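Local coordinates for uncharacterized protein (PDB 4R4K), which is of unknown function but adopts a cystatin-like fold and belongs to a sequence family of the NTF2 clan, at residues R29-K35 with K115-C121. Sequence-based numbering, arbitrary orientation. Where two conformers were deposited one is given.
Sequences RIKFPLK and KWYVVDC. With ACT (acetate ion), chain E.
Ile30 and Val118 form a single parallel bridge: Val118 N donates to Arg29 O (2.8 Å) and Lys31 N to Val118 O (2.9 Å), the latter bond almost straight at 176°. On the buried side of this bridge, Ile30 CG1 lies alongside Val118 CB at 4.1 Å, and Phe19 of helix 12-21 touches both side chains. Arg29 is buried here too: bent at chi2 (-54°), it brings NH1 to a lone pair of Trp116 O at 2.9 Å. Arg29 NH2 forms a salt bridge with Glu10 and donates to O of an acetate (3.0 Å), probably from the crystallisation liquor. Farther along, Leu34 pushes CD1 against Cys121 CB (3.8 Å) while its CD2 rests over the Val119 carbonyl. The bridge docks the loop after helix 23-28 onto strand 116-123, an outermost strand of the five-stranded antiparallel sheet in this cystatin-like fold. That strand carries a classic beta bulge, Val119 and Asp120 both facing Glu107. At the bulge, Val119 O accepts Lys35 N and a water that also donates to Lys31 O, linking the two backbones where they part.

The looser side consists of exposed lysines. Lys115 CB sits over one face of the Arg29 guanidinium, and Lys35 runs alongside Val119. Lys31 NZ stands 4.0 Å from the Tyr117 ring centroid, 12° off the normal, but this cation-pi contact is tentative, resting on one of two modelled conformers.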
loop_
_atom_site.group_PDB
_atom_site.type_symbol
_atom_site.label_atom_id
_atom_site.label_comp_id
_atom_site.label_asym_id
_atom_site.label_seq_id
_atom_site.Cartn_x
_atom_site.Cartn_y
_atom_site.Cartn_z
ATOM N N ARG A 29 -6.165 -2.858 -10.788
ATOM C CA ARG A 29 -6.385 -1.474 -10.369
ATOM C C ARG A 29 -5.191 -0.811 -9.709
ATOM O O ARG A 29 -5.333 0.112 -8.912
ATOM C CB ARG A 29 -7.612 -1.392 -9.481
ATOM C CG ARG A 29 -8.897 -1.746 -10.176
ATOM C CD ARG A 29 -9.138 -0.935 -11.450
ATOM N NE ARG A 29 -10.506 -1.119 -11.899
ATOM C CZ ARG A 29 -11.564 -0.482 -11.403
ATOM N NH1 ARG A 29 -11.452 0.453 -10.462
ATOM N NH2 ARG A 29 -12.760 -0.788 -11.860
ATOM N N ILE A 30 -4.006 -1.265 -10.077
ATOM C CA ILE A 30 -2.785 -0.634 -9.639
ATOM C C ILE A 30 -1.997 -0.249 -10.880
ATOM O O ILE A 30 -1.821 -1.078 -11.776
ATOM C CB ILE A 30 -1.947 -1.564 -8.755
ATOM C CG1 ILE A 30 -2.784 -2.029 -7.549
ATOM C CG2 ILE A 30 -0.701 -0.810 -8.310
ATOM C CD1 ILE A 30 -2.212 -3.210 -6.794
ATOM N N LYS A 31 -1.581 1.014 -10.949
ATOM C CA LYS A 31 -0.809 1.501 -12.093
ATOM C C LYS A 31 0.696 1.355 -11.839
ATOM O O LYS A 31 1.316 2.210 -11.232
ATOM C CB LYS A 31 -1.186 2.945 -12.427
ATOM C CG LYS A 31 -2.585 3.062 -13.048
ATOM C CD LYS A 31 -2.945 4.492 -13.423
ATOM C CE LYS A 31 -4.076 4.583 -14.458
ATOM N NZ LYS A 31 -4.142 3.434 -15.410
ATOM N N PHE A 32 1.256 0.242 -12.301
ATOM C CA PHE A 32 2.666 -0.062 -12.173
ATOM C C PHE A 32 3.435 0.492 -13.368
ATOM O O PHE A 32 2.912 0.490 -14.481
ATOM C CB PHE A 32 2.884 -1.582 -12.121
ATOM C CG PHE A 32 2.272 -2.255 -10.917
ATOM C CD1 PHE A 32 2.827 -2.090 -9.653
ATOM C CD2 PHE A 32 1.151 -3.104 -11.043
ATOM C CE1 PHE A 32 2.281 -2.718 -8.552
ATOM C CE2 PHE A 32 0.600 -3.746 -9.930
ATOM C CZ PHE A 32 1.162 -3.554 -8.686
ATOM N N PRO A 33 4.697 0.911 -13.155
ATOM C CA PRO A 33 5.392 0.955 -11.870
ATOM C C PRO A 33 4.885 2.129 -11.085
ATOM O O PRO A 33 4.443 3.124 -11.662
ATOM C CB PRO A 33 6.866 1.157 -12.255
ATOM C CG PRO A 33 6.821 1.770 -13.608
ATOM C CD PRO A 33 5.593 1.240 -14.284
ATOM N N LEU A 34 4.865 2.005 -9.765
ATOM C CA LEU A 34 4.292 3.062 -8.954
ATOM C C LEU A 34 5.136 4.327 -9.047
ATOM O O LEU A 34 6.309 4.285 -9.444
ATOM C CB LEU A 34 4.128 2.601 -7.509
ATOM C CG LEU A 34 3.184 1.406 -7.343
ATOM C CD1 LEU A 34 3.218 0.932 -5.904
ATOM C CD2 LEU A 34 1.770 1.746 -7.775
ATOM N N LYS A 35 4.528 5.450 -8.696
ATOM C CA LYS A 35 5.181 6.744 -8.862
ATOM C C LYS A 35 6.509 6.849 -8.109
ATOM O O LYS A 35 7.477 7.404 -8.633
ATOM C CB LYS A 35 4.250 7.885 -8.459
ATOM C CG LYS A 35 3.186 8.184 -9.501
ATOM C CD LYS A 35 2.571 9.561 -9.316
ATOM C CE LYS A 35 1.588 9.592 -8.160
ATOM N NZ LYS A 35 0.995 10.949 -7.968
ATOM N N LYS A 115 -12.614 5.196 -13.190
ATOM C CA LYS A 115 -12.204 4.066 -12.353
ATOM C C LYS A 115 -11.142 4.509 -11.356
ATOM O O LYS A 115 -10.299 5.340 -11.652
ATOM C CB LYS A 115 -11.659 2.942 -13.218
ATOM C CG LYS A 115 -12.672 2.302 -14.142
ATOM C CD LYS A 115 -12.028 1.184 -14.950
ATOM C CE LYS A 115 -13.025 0.462 -15.827
ATOM N NZ LYS A 115 -12.355 -0.601 -16.617
ATOM N N TRP A 116 -11.176 3.907 -10.175
ATOM C CA TRP A 116 -10.156 4.151 -9.162
ATOM C C TRP A 116 -8.957 3.232 -9.350
ATOM O O TRP A 116 -9.111 2.047 -9.669
ATOM C CB TRP A 116 -10.734 3.951 -7.773
ATOM C CG TRP A 116 -11.672 5.034 -7.362
ATOM C CD1 TRP A 116 -13.028 5.008 -7.447
ATOM C CD2 TRP A 116 -11.330 6.271 -6.736
ATOM N NE1 TRP A 116 -13.548 6.163 -6.939
ATOM C CE2 TRP A 116 -12.532 6.956 -6.483
ATOM C CE3 TRP A 116 -10.127 6.874 -6.375
ATOM C CZ2 TRP A 116 -12.568 8.225 -5.898
ATOM C CZ3 TRP A 116 -10.161 8.120 -5.772
ATOM C CH2 TRP A 116 -11.375 8.785 -5.537
ATOM N N TYR A 117 -7.781 3.802 -9.144
ATOM C CA TYR A 117 -6.530 3.078 -9.165
ATOM C C TYR A 117 -5.636 3.513 -8.019
ATOM O O TYR A 117 -5.677 4.669 -7.574
ATOM C CB TYR A 117 -5.751 3.366 -10.439
ATOM C CG TYR A 117 -6.412 2.917 -11.674
ATOM C CD1 TYR A 117 -7.319 3.740 -12.297
ATOM C CD2 TYR A 117 -6.129 1.683 -12.254
ATOM C CE1 TYR A 117 -7.934 3.326 -13.441
ATOM C CE2 TYR A 117 -6.757 1.256 -13.401
ATOM C CZ TYR A 117 -7.650 2.108 -13.992
ATOM O OH TYR A 117 -8.301 1.713 -15.115
ATOM N N VAL A 118 -4.800 2.576 -7.596
ATOM C CA VAL A 118 -3.649 2.918 -6.770
ATOM C C VAL A 118 -2.557 3.416 -7.702
ATOM O O VAL A 118 -2.234 2.743 -8.677
ATOM C CB VAL A 118 -3.153 1.712 -5.972
ATOM C CG1 VAL A 118 -1.807 2.030 -5.316
ATOM C CG2 VAL A 118 -4.190 1.350 -4.930
ATOM N N VAL A 119 -2.048 4.612 -7.425
ATOM C CA VAL A 119 -0.961 5.190 -8.217
ATOM C C VAL A 119 0.367 5.293 -7.486
ATOM O O VAL A 119 1.408 5.473 -8.125
ATOM C CB VAL A 119 -1.335 6.563 -8.796
ATOM C CG1 VAL A 119 -2.539 6.436 -9.728
ATOM C CG2 VAL A 119 -1.582 7.588 -7.701
ATOM N N ASP A 120 0.360 5.179 -6.155
ATOM C CA ASP A 120 1.599 5.178 -5.414
ATOM C C ASP A 120 1.400 4.487 -4.088
ATOM O O ASP A 120 0.270 4.403 -3.572
ATOM C CB ASP A 120 2.131 6.592 -5.209
ATOM C CG ASP A 120 3.655 6.634 -5.048
ATOM O OD1 ASP A 120 4.345 5.587 -5.149
ATOM O OD2 ASP A 120 4.170 7.747 -4.803
ATOM N N CYS A 121 2.493 3.985 -3.553
ATOM C CA CYS A 121 2.454 3.322 -2.274
ATOM C C CYS A 121 3.843 3.347 -1.642
ATOM O O CYS A 121 4.853 3.176 -2.328
ATOM C CB CYS A 121 1.979 1.891 -2.434
ATOM S SG CYS A 121 2.012 0.886 -0.924
HETATM C C ACT E . -13.248 -4.019 -14.495
HETATM O O ACT E . -13.497 -3.034 -13.784
HETATM O OXT ACT E . -13.282 -3.929 -15.738
HETATM C CH3 ACT E . -12.907 -5.330 -13.851
HETATM O O HOH W 1 1.412 5.023 -10.829
#